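PDB 4OC9: putative O-acetylhomoserine (Thiol)-lyase from Campylobacter jejuni, which probably uses pyridoxal 5'-phosphate to transfer the aminocarboxypropyl group of O-acetylhomoserine to a sulfur nucleophile, as related trans-sulfuration enzymes do. Local coordinates for residues A218-N226 with L253-V262. Residues are numbered along the deposited sequence; the frame is centred on the assembly and turned at random.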
loop_
_atom_site.group_PDB
_atom_site.type_symbol
_atom_site.label_atom_id
_atom_site.label_comp_id
_atom_site.label_asym_id
_atom_site.label_seq_id
_atom_site.Cartn_x
_atom_site.Cartn_y
_atom_site.Cartn_z
ATOM N N ALA D 218 -0.696 19.792 -4.176
ATOM C CA ALA D 218 -0.916 19.978 -5.599
ATOM C C ALA D 218 -0.825 21.429 -6.036
ATOM O O ALA D 218 -1.200 22.336 -5.287
ATOM C CB ALA D 218 -2.267 19.441 -5.989
ATOM N N LEU D 219 -0.340 21.628 -7.263
ATOM C CA LEU D 219 -0.267 22.972 -7.850
ATOM C C LEU D 219 -1.159 22.873 -9.069
ATOM O O LEU D 219 -0.943 22.024 -9.937
ATOM C CB LEU D 219 1.117 23.428 -8.321
ATOM C CG LEU D 219 2.279 23.498 -7.344
ATOM C CD1 LEU D 219 2.775 22.067 -7.122
ATOM C CD2 LEU D 219 3.413 24.333 -7.921
ATOM N N ILE D 220 -2.123 23.766 -9.149
ATOM C CA ILE D 220 -3.057 23.782 -10.254
ATOM C C ILE D 220 -3.021 25.123 -10.974
ATOM O O ILE D 220 -3.023 26.188 -10.334
ATOM C CB ILE D 220 -4.464 23.545 -9.725
ATOM C CG1 ILE D 220 -4.484 22.263 -8.893
ATOM C CG2 ILE D 220 -5.452 23.473 -10.874
ATOM C CD1 ILE D 220 -5.816 21.991 -8.245
ATOM N N GLU D 221 -2.998 25.094 -12.305
ATOM C CA GLU D 221 -2.956 26.358 -13.043
ATOM C C GLU D 221 -4.245 26.569 -13.828
ATOM O O GLU D 221 -4.894 25.614 -14.309
ATOM C CB GLU D 221 -1.763 26.442 -13.997
ATOM C CG GLU D 221 -1.853 25.658 -15.307
ATOM C CD GLU D 221 -0.591 25.837 -16.169
ATOM O OE1 GLU D 221 -0.680 26.542 -17.198
ATOM O OE2 GLU D 221 0.509 25.387 -15.769
ATOM N N ARG D 222 -4.635 27.831 -13.947
ATOM C CA ARG D 222 -5.859 28.158 -14.677
ATOM C C ARG D 222 -5.681 28.026 -16.158
ATOM O O ARG D 222 -4.563 27.879 -16.681
ATOM C CB ARG D 222 -6.258 29.615 -14.473
ATOM C CG ARG D 222 -5.287 30.670 -15.037
ATOM C CD ARG D 222 -5.890 32.084 -14.950
ATOM N NE ARG D 222 -4.996 33.195 -15.348
ATOM C CZ ARG D 222 -4.877 33.700 -16.575
ATOM N NH1 ARG D 222 -5.542 33.190 -17.616
ATOM N NH2 ARG D 222 -4.053 34.712 -16.775
ATOM N N LYS D 223 -6.795 28.107 -16.848
ATOM C CA LYS D 223 -6.758 28.042 -18.293
ATOM C C LYS D 223 -6.184 29.349 -18.803
ATOM O O LYS D 223 -6.433 30.389 -18.226
ATOM C CB LYS D 223 -8.170 27.878 -18.846
ATOM C CG LYS D 223 -8.789 26.557 -18.451
ATOM C CD LYS D 223 -10.196 26.398 -18.951
ATOM C CE LYS D 223 -10.682 25.029 -18.559
ATOM N NZ LYS D 223 -12.036 24.740 -19.085
ATOM N N ASP D 224 -5.396 29.271 -19.863
ATOM C CA ASP D 224 -4.788 30.433 -20.500
ATOM C C ASP D 224 -3.761 31.176 -19.675
ATOM O O ASP D 224 -3.441 32.324 -19.983
ATOM C CB ASP D 224 -5.880 31.380 -20.984
ATOM C CG ASP D 224 -6.840 30.707 -21.987
ATOM O OD1 ASP D 224 -6.365 29.968 -22.879
ATOM O OD2 ASP D 224 -8.062 30.971 -21.916
ATOM N N LEU D 225 -3.174 30.528 -18.673
ATOM C CA LEU D 225 -2.141 31.198 -17.878
ATOM C C LEU D 225 -0.915 31.641 -18.747
ATOM O O LEU D 225 -0.158 32.556 -18.358
ATOM C CB LEU D 225 -1.668 30.302 -16.742
ATOM C CG LEU D 225 -0.587 30.875 -15.812
ATOM C CD1 LEU D 225 -1.043 32.186 -15.207
ATOM C CD2 LEU D 225 -0.265 29.875 -14.724
ATOM N N ASN D 226 -0.671 30.954 -19.873
ATOM C CA ASN D 226 0.438 31.308 -20.776
ATOM C C ASN D 226 0.333 32.771 -21.182
ATOM O O ASN D 226 1.360 33.482 -21.258
ATOM C CB ASN D 226 0.439 30.438 -22.031
ATOM C CG ASN D 226 0.865 29.006 -21.771
ATOM O OD1 ASN D 226 1.482 28.692 -20.751
ATOM N ND2 ASN D 226 0.639 28.162 -22.742
ATOM N N LEU D 253 6.383 27.069 -26.490
ATOM C CA LEU D 253 5.538 25.880 -26.342
ATOM C C LEU D 253 4.061 26.094 -26.274
ATOM O O LEU D 253 3.587 27.009 -25.627
ATOM C CB LEU D 253 5.951 25.121 -25.058
ATOM C CG LEU D 253 7.415 24.670 -24.920
ATOM C CD1 LEU D 253 7.643 24.056 -23.546
ATOM C CD2 LEU D 253 7.812 23.700 -26.025
ATOM N N ASP D 254 3.331 25.191 -26.910
ATOM C CA ASP D 254 1.898 25.246 -26.890
ATOM C C ASP D 254 1.463 24.210 -25.814
ATOM O O ASP D 254 0.865 23.168 -26.103
ATOM C CB ASP D 254 1.349 24.944 -28.265
ATOM C CG ASP D 254 -0.162 25.122 -28.346
ATOM O OD1 ASP D 254 -0.774 25.690 -27.412
ATOM O OD2 ASP D 254 -0.739 24.709 -29.365
ATOM N N LEU D 255 1.807 24.521 -24.562
ATOM C CA LEU D 255 1.523 23.683 -23.394
ATOM C C LEU D 255 1.474 24.557 -22.168
ATOM O O LEU D 255 2.008 25.645 -22.188
ATOM C CB LEU D 255 2.676 22.701 -23.162
ATOM C CG LEU D 255 3.022 21.646 -24.190
ATOM C CD1 LEU D 255 4.290 20.931 -23.755
ATOM C CD2 LEU D 255 1.868 20.670 -24.373
ATOM N N PRO D 256 0.849 24.076 -21.091
ATOM C CA PRO D 256 0.809 24.898 -19.879
ATOM C C PRO D 256 2.245 24.983 -19.393
ATOM O O PRO D 256 2.724 24.089 -18.691
ATOM C CB PRO D 256 -0.086 24.092 -18.929
ATOM C CG PRO D 256 -0.030 22.694 -19.443
ATOM C CD PRO D 256 0.126 22.806 -20.929
ATOM N N ILE D 257 2.917 26.068 -19.748
ATOM C CA ILE D 257 4.328 26.235 -19.391
ATOM C C ILE D 257 4.649 26.330 -17.907
ATOM O O ILE D 257 5.740 25.972 -17.494
ATOM C CB ILE D 257 4.995 27.386 -20.180
ATOM C CG1 ILE D 257 4.497 28.753 -19.729
ATOM C CG2 ILE D 257 4.781 27.171 -21.678
ATOM C CD1 ILE D 257 5.181 29.895 -20.459
ATOM N N PHE D 258 3.693 26.798 -17.105
ATOM C CA PHE D 258 3.921 26.906 -15.657
ATOM C C PHE D 258 4.098 25.482 -15.108
ATOM O O PHE D 258 5.072 25.187 -14.405
ATOM C CB PHE D 258 2.766 27.617 -14.961
ATOM C CG PHE D 258 2.903 27.678 -13.464
ATOM C CD1 PHE D 258 2.462 26.603 -12.660
ATOM C CD2 PHE D 258 3.395 28.800 -12.843
ATOM C CE1 PHE D 258 2.545 26.666 -11.275
ATOM C CE2 PHE D 258 3.492 28.865 -11.450
ATOM C CZ PHE D 258 3.063 27.794 -10.671
ATOM N N SER D 259 3.162 24.607 -15.473
ATOM C CA SER D 259 3.195 23.213 -15.032
ATOM C C SER D 259 4.414 22.483 -15.632
ATOM O O SER D 259 5.056 21.672 -14.958
ATOM C CB SER D 259 1.890 22.496 -15.384
ATOM O OG SER D 259 0.799 23.085 -14.689
ATOM N N ILE D 260 4.716 22.773 -16.893
ATOM C CA ILE D 260 5.860 22.144 -17.545
ATOM C C ILE D 260 7.129 22.449 -16.794
ATOM O O ILE D 260 7.940 21.557 -16.568
ATOM C CB ILE D 260 6.023 22.590 -19.012
ATOM C CG1 ILE D 260 4.890 22.034 -19.884
ATOM C CG2 ILE D 260 7.339 22.117 -19.590
ATOM C CD1 ILE D 260 4.748 20.510 -19.922
ATOM N N ARG D 261 7.304 23.695 -16.373
ATOM C CA ARG D 261 8.523 24.016 -15.668
ATOM C C ARG D 261 8.560 23.273 -14.332
ATOM O O ARG D 261 9.588 22.781 -13.924
ATOM C CB ARG D 261 8.772 25.541 -15.553
ATOM C CG ARG D 261 10.223 25.789 -15.154
ATOM C CD ARG D 261 10.814 27.192 -15.400
ATOM N NE ARG D 261 10.650 28.145 -14.343
ATOM C CZ ARG D 261 11.603 28.573 -13.512
ATOM N NH1 ARG D 261 12.893 28.249 -13.611
ATOM N NH2 ARG D 261 11.247 29.445 -12.597
ATOM N N VAL D 262 7.421 23.178 -13.658
ATOM C CA VAL D 262 7.374 22.472 -12.380
ATOM C C VAL D 262 7.904 21.038 -12.567
ATOM O O VAL D 262 8.616 20.502 -11.712
ATOM C CB VAL D 262 5.941 22.387 -11.810
ATOM C CG1 VAL D 262 5.918 21.514 -10.563
ATOM C CG2 VAL D 262 5.378 23.761 -11.504
HETATM O O HOH W 1 0.763 23.415 -11.777
HETATM O O HOH W 2 1.091 28.101 -18.093
#
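E221 and N226 meet the first turn of helix 257-270 and illustrate how side chains from outside a helix can take up the first-turn amide hydrogens that have no i-4 carbonyl within it. P256 holds the N-cap position but brings no side-chain acceptor, and the acceptors come instead from 218-226. E221 OE2 is gripped twice by S259: OG donates over 2.6 Å from the anti side, 29° out of the carboxylate plane, and the backbone N gives a bent bond of 2.8 Å, nearly along the C-O axis. The helix start would probably favour the negative charge of this buried carboxylate. N226 uses both polar atoms of its amide, one to the helix and one to the loop just before it. Its OD1 takes the N-H of I257 on an in-plane lone pair at 3.2 Å, while ND2 gives a fairly straight bond of 2.9 Å to L255 O, approaching from above that carbonyl's plane; together they fix which way round the amide lies. Water 2 joins the two side chains, donating to E221 OE1 and N226 OD1 and accepting from F258 N, so the amides of I257, F258 and S259 are all engaged. Water 1 links S259 OG to L219 O, the latter bond weak.

The apolar part centres on F258, whose chi1 of 176° sets CG opposite the backbone N and carries the ring along the strand side of the helix. L225 CD2 packs on F258 CB at 3.8 Å, and L219 CD2 lies 4.2 Å from F258 CE1. L219 CD2 also meets V262 CG2 tip to tip, 4.1 Å apart.

Strand 218-221 and helix 257-262 run roughly antiparallel, at 153°, with axes 8.8 Å apart. Strand 77-81, beside 217-221 in the seven-stranded sheet, adds F77 and I79 against S259, and helix 84-93 packs Y90 against L219 and V262.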